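Local coordinates for nonstructural protein 2 (Human rotavirus C, PDB 2GU0) that probably binds single-stranded RNA and hydrolyses nucleoside triphosphates, acting as an octamer in replication and packaging of the viral genome within virus factories, at residues A[147-153]-A[185-191]; A[159-164]-A[198-202]. One frame throughout, in Å; residues are numbered along the deposited sequence.

Contact 1: residues A[147-153]-A[185-191]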
ATOM      1  N   GLU A 147     -15.388 -40.053  17.305  1.00 31.75           N
ATOM      2  CA  GLU A 147     -15.409 -38.671  16.823  1.00 28.30           C
ATOM      3  C   GLU A 147     -16.826 -38.160  16.589  1.00 27.73           C
ATOM      4  O   GLU A 147     -17.331 -38.185  15.467  1.00 29.61           O
ATOM      5  CB  GLU A 147     -14.596 -38.518  15.531  1.00 24.92           C
ATOM      6  CG  GLU A 147     -14.255 -37.061  15.209  1.00 25.34           C
ATOM      7  CD  GLU A 147     -13.750 -36.820  13.776  1.00 27.44           C
ATOM      8  OE1 GLU A 147     -12.906 -37.604  13.279  1.00 24.03           O
ATOM      9  OE2 GLU A 147     -14.188 -35.817  13.151  1.00 27.01           O
ATOM     10  N   THR A 148     -17.469 -37.700  17.656  1.00 26.78           N
ATOM     11  CA  THR A 148     -18.815 -37.181  17.549  1.00 29.09           C
ATOM     12  C   THR A 148     -18.737 -35.814  16.877  1.00 30.29           C
ATOM     13  O   THR A 148     -17.657 -35.377  16.507  1.00 31.38           O
ATOM     14  CB  THR A 148     -19.469 -37.070  18.932  1.00 28.70           C
ATOM     15  OG1 THR A 148     -18.728 -36.161  19.746  1.00 28.59           O
ATOM     16  CG2 THR A 148     -19.491 -38.426  19.603  1.00 27.37           C
ATOM     17  N   THR A 149     -19.863 -35.135  16.717  1.00 30.91           N
ATOM     18  CA  THR A 149     -19.851 -33.847  16.042  1.00 32.27           C
ATOM     19  C   THR A 149     -19.080 -32.725  16.718  1.00 32.06           C
ATOM     20  O   THR A 149     -18.426 -31.938  16.048  1.00 29.40           O
ATOM     21  CB  THR A 149     -21.281 -33.354  15.771  1.00 34.40           C
ATOM     22  OG1 THR A 149     -21.913 -34.232  14.831  1.00 35.94           O
ATOM     23  CG2 THR A 149     -21.261 -31.936  15.197  1.00 36.53           C
ATOM     24  N   PRO A 150     -19.161 -32.619  18.052  1.00 33.57           N
ATOM     25  CA  PRO A 150     -18.442 -31.555  18.765  1.00 33.07           C
ATOM     26  C   PRO A 150     -16.935 -31.648  18.596  1.00 33.33           C
ATOM     27  O   PRO A 150     -16.218 -30.658  18.774  1.00 33.10           O
ATOM     28  CB  PRO A 150     -18.858 -31.770  20.214  1.00 32.03           C
ATOM     29  CG  PRO A 150     -20.232 -32.305  20.087  1.00 31.89           C
ATOM     30  CD  PRO A 150     -20.088 -33.313  18.964  1.00 34.05           C
ATOM     31  N   LEU A 151     -16.471 -32.837  18.221  1.00 31.88           N
ATOM     32  CA  LEU A 151     -15.047 -33.091  18.064  1.00 31.74           C
ATOM     33  C   LEU A 151     -14.532 -33.253  16.637  1.00 32.54           C
ATOM     34  O   LEU A 151     -13.330 -33.483  16.450  1.00 33.94           O
ATOM     35  CB  LEU A 151     -14.678 -34.341  18.863  1.00 29.95           C
ATOM     36  CG  LEU A 151     -15.319 -34.369  20.252  1.00 31.48           C
ATOM     37  CD1 LEU A 151     -15.144 -35.727  20.860  1.00 28.69           C
ATOM     38  CD2 LEU A 151     -14.702 -33.293  21.139  1.00 30.95           C
ATOM     39  N   THR A 152     -15.402 -33.136  15.631  1.00 31.23           N
ATOM     40  CA  THR A 152     -14.940 -33.321  14.253  1.00 30.95           C
ATOM     41  C   THR A 152     -13.790 -32.392  13.935  1.00 28.93           C
ATOM     42  O   THR A 152     -13.627 -31.356  14.562  1.00 27.27           O
ATOM     43  CB  THR A 152     -16.028 -33.047  13.197  1.00 31.82           C
ATOM     44  OG1 THR A 152     -17.208 -33.767  13.528  1.00 36.92           O
ATOM     45  CG2 THR A 152     -15.561 -33.518  11.819  1.00 34.45           C
ATOM     46  N   GLU A 153     -13.003 -32.770  12.941  1.00 28.28           N
ATOM     47  CA  GLU A 153     -11.880 -31.956  12.533  1.00 28.85           C
ATOM     48  C   GLU A 153     -12.293 -30.651  11.855  1.00 27.99           C
ATOM     49  O   GLU A 153     -11.512 -29.715  11.827  1.00 30.23           O
ATOM     50  CB  GLU A 153     -10.973 -32.742  11.578  1.00 29.33           C
ATOM     51  CG  GLU A 153     -11.635 -33.160  10.277  1.00 30.46           C
ATOM     52  CD  GLU A 153     -10.660 -33.790   9.287  1.00 30.79           C
ATOM     53  OE1 GLU A 153      -9.828 -33.057   8.706  1.00 28.69           O
ATOM     54  OE2 GLU A 153     -10.733 -35.023   9.090  1.00 29.03           O
ATOM     55  N   LYS A 185     -17.387 -35.005   5.712  1.00 35.10           N
ATOM     56  CA  LYS A 185     -17.459 -35.954   6.813  1.00 33.43           C
ATOM     57  C   LYS A 185     -18.803 -35.911   7.538  1.00 33.65           C
ATOM     58  O   LYS A 185     -19.315 -34.841   7.871  1.00 35.34           O
ATOM     59  CB  LYS A 185     -16.326 -35.704   7.811  1.00 31.22           C
ATOM     60  CG  LYS A 185     -16.227 -36.779   8.886  1.00 30.40           C
ATOM     61  CD  LYS A 185     -15.121 -36.519   9.906  1.00 28.50           C
ATOM     62  CE  LYS A 185     -13.740 -36.713   9.318  1.00 26.68           C
ATOM     63  NZ  LYS A 185     -12.694 -36.587  10.364  1.00 26.85           N
ATOM     64  N   ILE A 186     -19.368 -37.093   7.772  1.00 32.73           N
ATOM     65  CA  ILE A 186     -20.640 -37.244   8.473  1.00 30.43           C
ATOM     66  C   ILE A 186     -20.334 -37.710   9.889  1.00 29.64           C
ATOM     67  O   ILE A 186     -19.651 -38.704  10.075  1.00 30.10           O
ATOM     68  CB  ILE A 186     -21.485 -38.333   7.823  1.00 31.40           C
ATOM     69  CG1 ILE A 186     -21.634 -38.067   6.330  1.00 31.36           C
ATOM     70  CG2 ILE A 186     -22.832 -38.406   8.489  1.00 31.55           C
ATOM     71  CD1 ILE A 186     -22.319 -39.203   5.612  1.00 30.03           C
ATOM     72  N   THR A 187     -20.828 -37.009  10.893  1.00 29.08           N
ATOM     73  CA  THR A 187     -20.576 -37.428  12.269  1.00 28.70           C
ATOM     74  C   THR A 187     -21.879 -37.324  13.021  1.00 29.17           C
ATOM     75  O   THR A 187     -22.649 -36.418  12.757  1.00 31.39           O
ATOM     76  CB  THR A 187     -19.530 -36.520  12.971  1.00 27.58           C
ATOM     77  OG1 THR A 187     -20.032 -35.184  13.060  1.00 25.40           O
ATOM     78  CG2 THR A 187     -18.239 -36.498  12.198  1.00 25.14           C
ATOM     79  N   ILE A 188     -22.147 -38.249  13.939  1.00 31.37           N
ATOM     80  CA  ILE A 188     -23.385 -38.186  14.725  1.00 32.90           C
ATOM     81  C   ILE A 188     -23.210 -37.150  15.832  1.00 34.34           C
ATOM     82  O   ILE A 188     -22.104 -36.958  16.347  1.00 35.33           O
ATOM     83  CB  ILE A 188     -23.740 -39.549  15.365  1.00 32.85           C
ATOM     84  CG1 ILE A 188     -22.532 -40.103  16.127  1.00 33.37           C
ATOM     85  CG2 ILE A 188     -24.225 -40.512  14.300  1.00 32.47           C
ATOM     86  CD1 ILE A 188     -22.708 -41.525  16.625  1.00 33.90           C
ATOM     87  N   ASN A 189     -24.290 -36.480  16.206  1.00 35.14           N
ATOM     88  CA  ASN A 189     -24.185 -35.463  17.238  1.00 38.05           C
ATOM     89  C   ASN A 189     -24.191 -36.054  18.640  1.00 39.72           C
ATOM     90  O   ASN A 189     -23.775 -35.402  19.594  1.00 40.22           O
ATOM     91  CB  ASN A 189     -25.320 -34.446  17.093  1.00 37.63           C
ATOM     92  CG  ASN A 189     -25.445 -33.910  15.672  1.00 36.78           C
ATOM     93  OD1 ASN A 189     -24.449 -33.623  15.024  1.00 35.37           O
ATOM     94  ND2 ASN A 189     -26.677 -33.771  15.191  1.00 37.05           N
ATOM     95  N   THR A 190     -24.650 -37.297  18.744  1.00 42.67           N
ATOM     96  CA  THR A 190     -24.757 -38.009  20.016  1.00 43.39           C
ATOM     97  C   THR A 190     -24.703 -39.512  19.782  1.00 47.18           C
ATOM     98  O   THR A 190     -25.207 -40.004  18.773  1.00 48.49           O
ATOM     99  CB  THR A 190     -26.090 -37.696  20.688  1.00 41.13           C
ATOM    100  OG1 THR A 190     -26.058 -36.371  21.217  1.00 37.77           O
ATOM    101  CG2 THR A 190     -26.377 -38.681  21.790  1.00 43.12           C
ATOM    102  N   LYS A 191     -24.112 -40.242  20.723  1.00 50.19           N
ATOM    103  CA  LYS A 191     -24.008 -41.692  20.600  1.00 53.30           C
ATOM    104  C   LYS A 191     -25.354 -42.374  20.821  1.00 55.05           C
ATOM    105  O   LYS A 191     -25.400 -43.576  21.093  1.00 55.86           O
ATOM    106  CB  LYS A 191     -22.998 -42.251  21.608  1.00 55.09           C
ATOM    107  CG  LYS A 191     -21.529 -41.941  21.320  1.00 57.08           C
ATOM    108  CD  LYS A 191     -20.631 -42.521  22.420  1.00 58.77           C
ATOM    109  CE  LYS A 191     -19.151 -42.350  22.110  1.00 59.41           C
ATOM    110  NZ  LYS A 191     -18.284 -43.023  23.118  1.00 59.76           N
TER
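Lys-185 pushes its ammonium group between the carboxylates of Glu-147 and Glu-153, and the three make a small salt-bridge network. Glu-147 comes from the opposite direction, OE1 offering its syn lone pair to Lys-185 NZ at 3.1 Å. Glu-153 crosses the lysine at about a right angle and uses the anti lone pair of OE2, 2.8 Å from Lys-185 NZ. A bend at chi3 (-71°) turns the end of the otherwise extended lysine toward these acids. Its aliphatic part is used as well, Lys-185 CD lying 3.6 Å from Thr-152 CG2.

Farther along the strand, small hydroxyl side chains replace the charges. Thr-187 OG1 lies 2.8 Å from Thr-149 OG1 and 3.2 Å from Thr-152 OG1, a cluster of close hydroxyls. Thr-149 and Asn-189 lie side by side, pointing the same way, and Thr-149 OG1 donates to Asn-189 OD1 at 2.6 Å, tilted 16° from the carbonyl plane; Thr-165 OG1 on the next strand bonds to the same oxygen. Threonine suits these places because one short branch bonds while the other packs. A backbone bond, Thr-149 N to Ile-188 O at 2.9 Å, completes the join.

Lys-185 is a predicted ATP-binding residue; Glu-147 and Glu-153 approach the predicted catalytic His-222 and ATP-binding Arg-224, respectively, so the network borders the probable nucleotide site. Strand 182-188 runs between strands 164-170 and 222-227 of the antiparallel sheet; the loop 147-153 lies against it, with Leu-151 turned to helix 129-139 and Thr-149 and Pro-150 packing on Ile-47 of a second subunit.

Contact 2: residues A[159-164]-A[198-202]; sequences YQDSYF and NQTAF
Phe-164 and Phe-202 stack face to face, their centroids 4.2 Å apart and their planes only 9° from parallel. The rings are slipped, so that CB of Phe-164 also sits over the face of Phe-202 in a CH-pi contact. Phe-202 gains this position because its CG is anti to the backbone N (chi1 -178°), swinging the ring off the helix toward the strand.

Tyr-159 joins the cluster at the edge of the Phe-202 ring, its CE2 3.7 Å from Phe-202 CD1, with the two planes oblique. Tyr-159 OH donates to Asp-161 OD2 at 2.6 Å, using the carboxylate oxygen's anti lone pair. Asp-161 holds CG between its backbone N and carbonyl carbon (chi1 59°), which brings OD1 back over the turn to accept from Tyr-163 N at 2.6 Å and Phe-164 N at 2.9 Å. This Asx turn sets up the backbone from which Phe-164 projects.

At the outer end, Asn-198 OD1 lies in the plane of the Tyr-163 ring at its edge, 3.2 Å from Tyr-163 CE1, where the C-H rim is weakly positive; the amide is turned nearly perpendicular to the ring.

No hydrogen bond crosses between the segments. Aromatic contact and burial therefore hold the helix to the hairpin, Phe-261 adding an edge-to-face partner to Phe-202, while one oxygen of Asp-161 shapes the turn and the other holds the Tyr-159 hydroxyl.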
ATOM      1  N   TYR A 159     -24.464 -29.198   6.280  1.00 31.72           N
ATOM      2  CA  TYR A 159     -25.787 -29.764   6.561  1.00 30.10           C
ATOM      3  C   TYR A 159     -25.888 -30.198   8.009  1.00 29.24           C
ATOM      4  O   TYR A 159     -24.925 -30.690   8.599  1.00 29.68           O
ATOM      5  CB  TYR A 159     -26.071 -30.980   5.684  1.00 31.08           C
ATOM      6  CG  TYR A 159     -27.335 -31.729   6.080  1.00 31.96           C
ATOM      7  CD1 TYR A 159     -28.587 -31.323   5.618  1.00 31.81           C
ATOM      8  CD2 TYR A 159     -27.278 -32.832   6.935  1.00 31.06           C
ATOM      9  CE1 TYR A 159     -29.748 -31.994   5.989  1.00 31.06           C
ATOM     10  CE2 TYR A 159     -28.431 -33.505   7.317  1.00 32.10           C
ATOM     11  CZ  TYR A 159     -29.665 -33.080   6.839  1.00 32.82           C
ATOM     12  OH  TYR A 159     -30.817 -33.738   7.216  1.00 33.51           O
ATOM     13  N   GLN A 160     -27.065 -30.027   8.584  1.00 27.99           N
ATOM     14  CA  GLN A 160     -27.263 -30.434   9.955  1.00 26.65           C
ATOM     15  C   GLN A 160     -28.717 -30.649  10.295  1.00 27.60           C
ATOM     16  O   GLN A 160     -29.498 -29.716  10.267  1.00 30.70           O
ATOM     17  CB  GLN A 160     -26.698 -29.397  10.918  1.00 23.97           C
ATOM     18  CG  GLN A 160     -26.826 -29.820  12.382  1.00 24.42           C
ATOM     19  CD  GLN A 160     -26.202 -28.832  13.361  1.00 23.23           C
ATOM     20  OE1 GLN A 160     -26.836 -27.865  13.789  1.00 21.75           O
ATOM     21  NE2 GLN A 160     -24.948 -29.072  13.712  1.00 23.07           N
ATOM     22  N   ASP A 161     -29.093 -31.883  10.577  1.00 27.68           N
ATOM     23  CA  ASP A 161     -30.448 -32.143  11.015  1.00 28.64           C
ATOM     24  C   ASP A 161     -30.233 -32.513  12.487  1.00 29.48           C
ATOM     25  O   ASP A 161     -29.124 -32.373  12.998  1.00 28.41           O
ATOM     26  CB  ASP A 161     -31.094 -33.276  10.226  1.00 28.59           C
ATOM     27  CG  ASP A 161     -30.342 -34.573  10.343  1.00 30.74           C
ATOM     28  OD1 ASP A 161     -29.988 -34.955  11.483  1.00 30.64           O
ATOM     29  OD2 ASP A 161     -30.116 -35.211   9.288  1.00 30.98           O
ATOM     30  N   SER A 162     -31.252 -32.999  13.176  1.00 30.58           N
ATOM     31  CA  SER A 162     -31.082 -33.290  14.595  1.00 32.38           C
ATOM     32  C   SER A 162     -30.121 -34.403  14.990  1.00 32.67           C
ATOM     33  O   SER A 162     -29.676 -34.451  16.136  1.00 34.01           O
ATOM     34  CB  SER A 162     -32.437 -33.552  15.239  1.00 31.03           C
ATOM     35  OG  SER A 162     -33.068 -34.632  14.596  1.00 36.05           O
ATOM     36  N   TYR A 163     -29.784 -35.289  14.064  1.00 32.45           N
ATOM     37  CA  TYR A 163     -28.895 -36.384  14.403  1.00 31.75           C
ATOM     38  C   TYR A 163     -27.534 -36.310  13.768  1.00 32.04           C
ATOM     39  O   TYR A 163     -26.542 -36.616  14.420  1.00 32.25           O
ATOM     40  CB  TYR A 163     -29.530 -37.729  14.049  1.00 33.51           C
ATOM     41  CG  TYR A 163     -30.706 -38.091  14.920  1.00 38.56           C
ATOM     42  CD1 TYR A 163     -32.020 -37.991  14.435  1.00 39.27           C
ATOM     43  CD2 TYR A 163     -30.517 -38.486  16.250  1.00 39.04           C
ATOM     44  CE1 TYR A 163     -33.117 -38.269  15.253  1.00 39.26           C
ATOM     45  CE2 TYR A 163     -31.609 -38.764  17.073  1.00 41.77           C
ATOM     46  CZ  TYR A 163     -32.905 -38.650  16.565  1.00 41.07           C
ATOM     47  OH  TYR A 163     -33.984 -38.888  17.382  1.00 44.56           O
ATOM     48  N   PHE A 164     -27.474 -35.908  12.503  1.00 32.26           N
ATOM     49  CA  PHE A 164     -26.189 -35.849  11.821  1.00 32.56           C
ATOM     50  C   PHE A 164     -25.715 -34.451  11.481  1.00 33.00           C
ATOM     51  O   PHE A 164     -26.465 -33.479  11.587  1.00 33.83           O
ATOM     52  CB  PHE A 164     -26.239 -36.647  10.522  1.00 33.29           C
ATOM     53  CG  PHE A 164     -26.885 -37.986  10.651  1.00 33.47           C
ATOM     54  CD1 PHE A 164     -28.269 -38.109  10.573  1.00 33.02           C
ATOM     55  CD2 PHE A 164     -26.110 -39.129  10.805  1.00 32.95           C
ATOM     56  CE1 PHE A 164     -28.876 -39.351  10.642  1.00 33.39           C
ATOM     57  CE2 PHE A 164     -26.695 -40.367  10.875  1.00 34.60           C
ATOM     58  CZ  PHE A 164     -28.093 -40.486  10.792  1.00 36.00           C
ATOM     59  N   ASN A 198     -35.152 -41.421  10.394  1.00 48.94           N
ATOM     60  CA  ASN A 198     -34.150 -40.384  10.156  1.00 46.46           C
ATOM     61  C   ASN A 198     -32.973 -40.926   9.355  1.00 45.23           C
ATOM     62  O   ASN A 198     -32.453 -40.262   8.451  1.00 44.66           O
ATOM     63  CB  ASN A 198     -33.674 -39.821  11.481  1.00 44.88           C
ATOM     64  CG  ASN A 198     -34.801 -39.189  12.267  1.00 45.59           C
ATOM     65  OD1 ASN A 198     -34.795 -37.985  12.523  1.00 45.93           O
ATOM     66  ND2 ASN A 198     -35.782 -39.998  12.647  1.00 43.86           N
ATOM     67  N   GLN A 199     -32.551 -42.138   9.684  1.00 43.05           N
ATOM     68  CA  GLN A 199     -31.465 -42.754   8.952  1.00 41.56           C
ATOM     69  C   GLN A 199     -31.790 -42.684   7.461  1.00 41.22           C
ATOM     70  O   GLN A 199     -30.991 -42.206   6.658  1.00 40.37           O
ATOM     71  CB  GLN A 199     -31.314 -44.211   9.363  1.00 39.90           C
ATOM     72  CG  GLN A 199     -30.802 -44.410  10.753  1.00 39.76           C
ATOM     73  CD  GLN A 199     -30.034 -45.709  10.877  1.00 42.07           C
ATOM     74  OE1 GLN A 199     -29.307 -46.106   9.953  1.00 40.69           O
ATOM     75  NE2 GLN A 199     -30.167 -46.372  12.025  1.00 42.32           N
ATOM     76  N   THR A 200     -32.982 -43.161   7.109  1.00 40.95           N
ATOM     77  CA  THR A 200     -33.440 -43.182   5.725  1.00 39.16           C
ATOM     78  C   THR A 200     -33.611 -41.790   5.125  1.00 36.80           C
ATOM     79  O   THR A 200     -33.278 -41.563   3.965  1.00 35.40           O
ATOM     80  CB  THR A 200     -34.767 -43.956   5.597  1.00 39.38           C
ATOM     81  OG1 THR A 200     -34.543 -45.332   5.921  1.00 38.57           O
ATOM     82  CG2 THR A 200     -35.303 -43.864   4.168  1.00 41.17           C
ATOM     83  N   ALA A 201     -34.131 -40.854   5.905  1.00 33.46           N
ATOM     84  CA  ALA A 201     -34.295 -39.511   5.382  1.00 31.75           C
ATOM     85  C   ALA A 201     -32.916 -38.982   4.967  1.00 31.78           C
ATOM     86  O   ALA A 201     -32.727 -38.469   3.863  1.00 30.14           O
ATOM     87  CB  ALA A 201     -34.918 -38.618   6.433  1.00 28.09           C
ATOM     88  N   PHE A 202     -31.951 -39.130   5.866  1.00 32.07           N
ATOM     89  CA  PHE A 202     -30.590 -38.679   5.630  1.00 31.38           C
ATOM     90  C   PHE A 202     -30.000 -39.391   4.397  1.00 32.76           C
ATOM     91  O   PHE A 202     -29.350 -38.765   3.550  1.00 31.75           O
ATOM     92  CB  PHE A 202     -29.762 -38.964   6.891  1.00 29.54           C
ATOM     93  CG  PHE A 202     -28.339 -38.508   6.809  1.00 28.19           C
ATOM     94  CD1 PHE A 202     -28.030 -37.152   6.769  1.00 29.42           C
ATOM     95  CD2 PHE A 202     -27.306 -39.437   6.752  1.00 27.16           C
ATOM     96  CE1 PHE A 202     -26.707 -36.726   6.672  1.00 28.62           C
ATOM     97  CE2 PHE A 202     -25.991 -39.027   6.655  1.00 28.40           C
ATOM     98  CZ  PHE A 202     -25.686 -37.667   6.614  1.00 28.70           C
TER

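Overall arrangement
The centres of contacts 1 and 2 lie about 13 Å apart, and both rest on the same five-stranded antiparallel sheet of the C-terminal, HIT-related part. Their segments alternate along the chain: 147-153, 159-164, 185-191, then 198-202. Strand 182-188 mediates, since Lys-185 and Thr-187 face the loop of contact 1, whereas Ile-186 points away from it and packs on Phe-202 of contact 2. The two also meet directly where Asn-189 N probably bonds to Tyr-163 O. Polar chemistry near the predicted nucleotide site thus backs onto an aromatic core beneath helix 196-209, and both contacts touch a second subunit of the octamer.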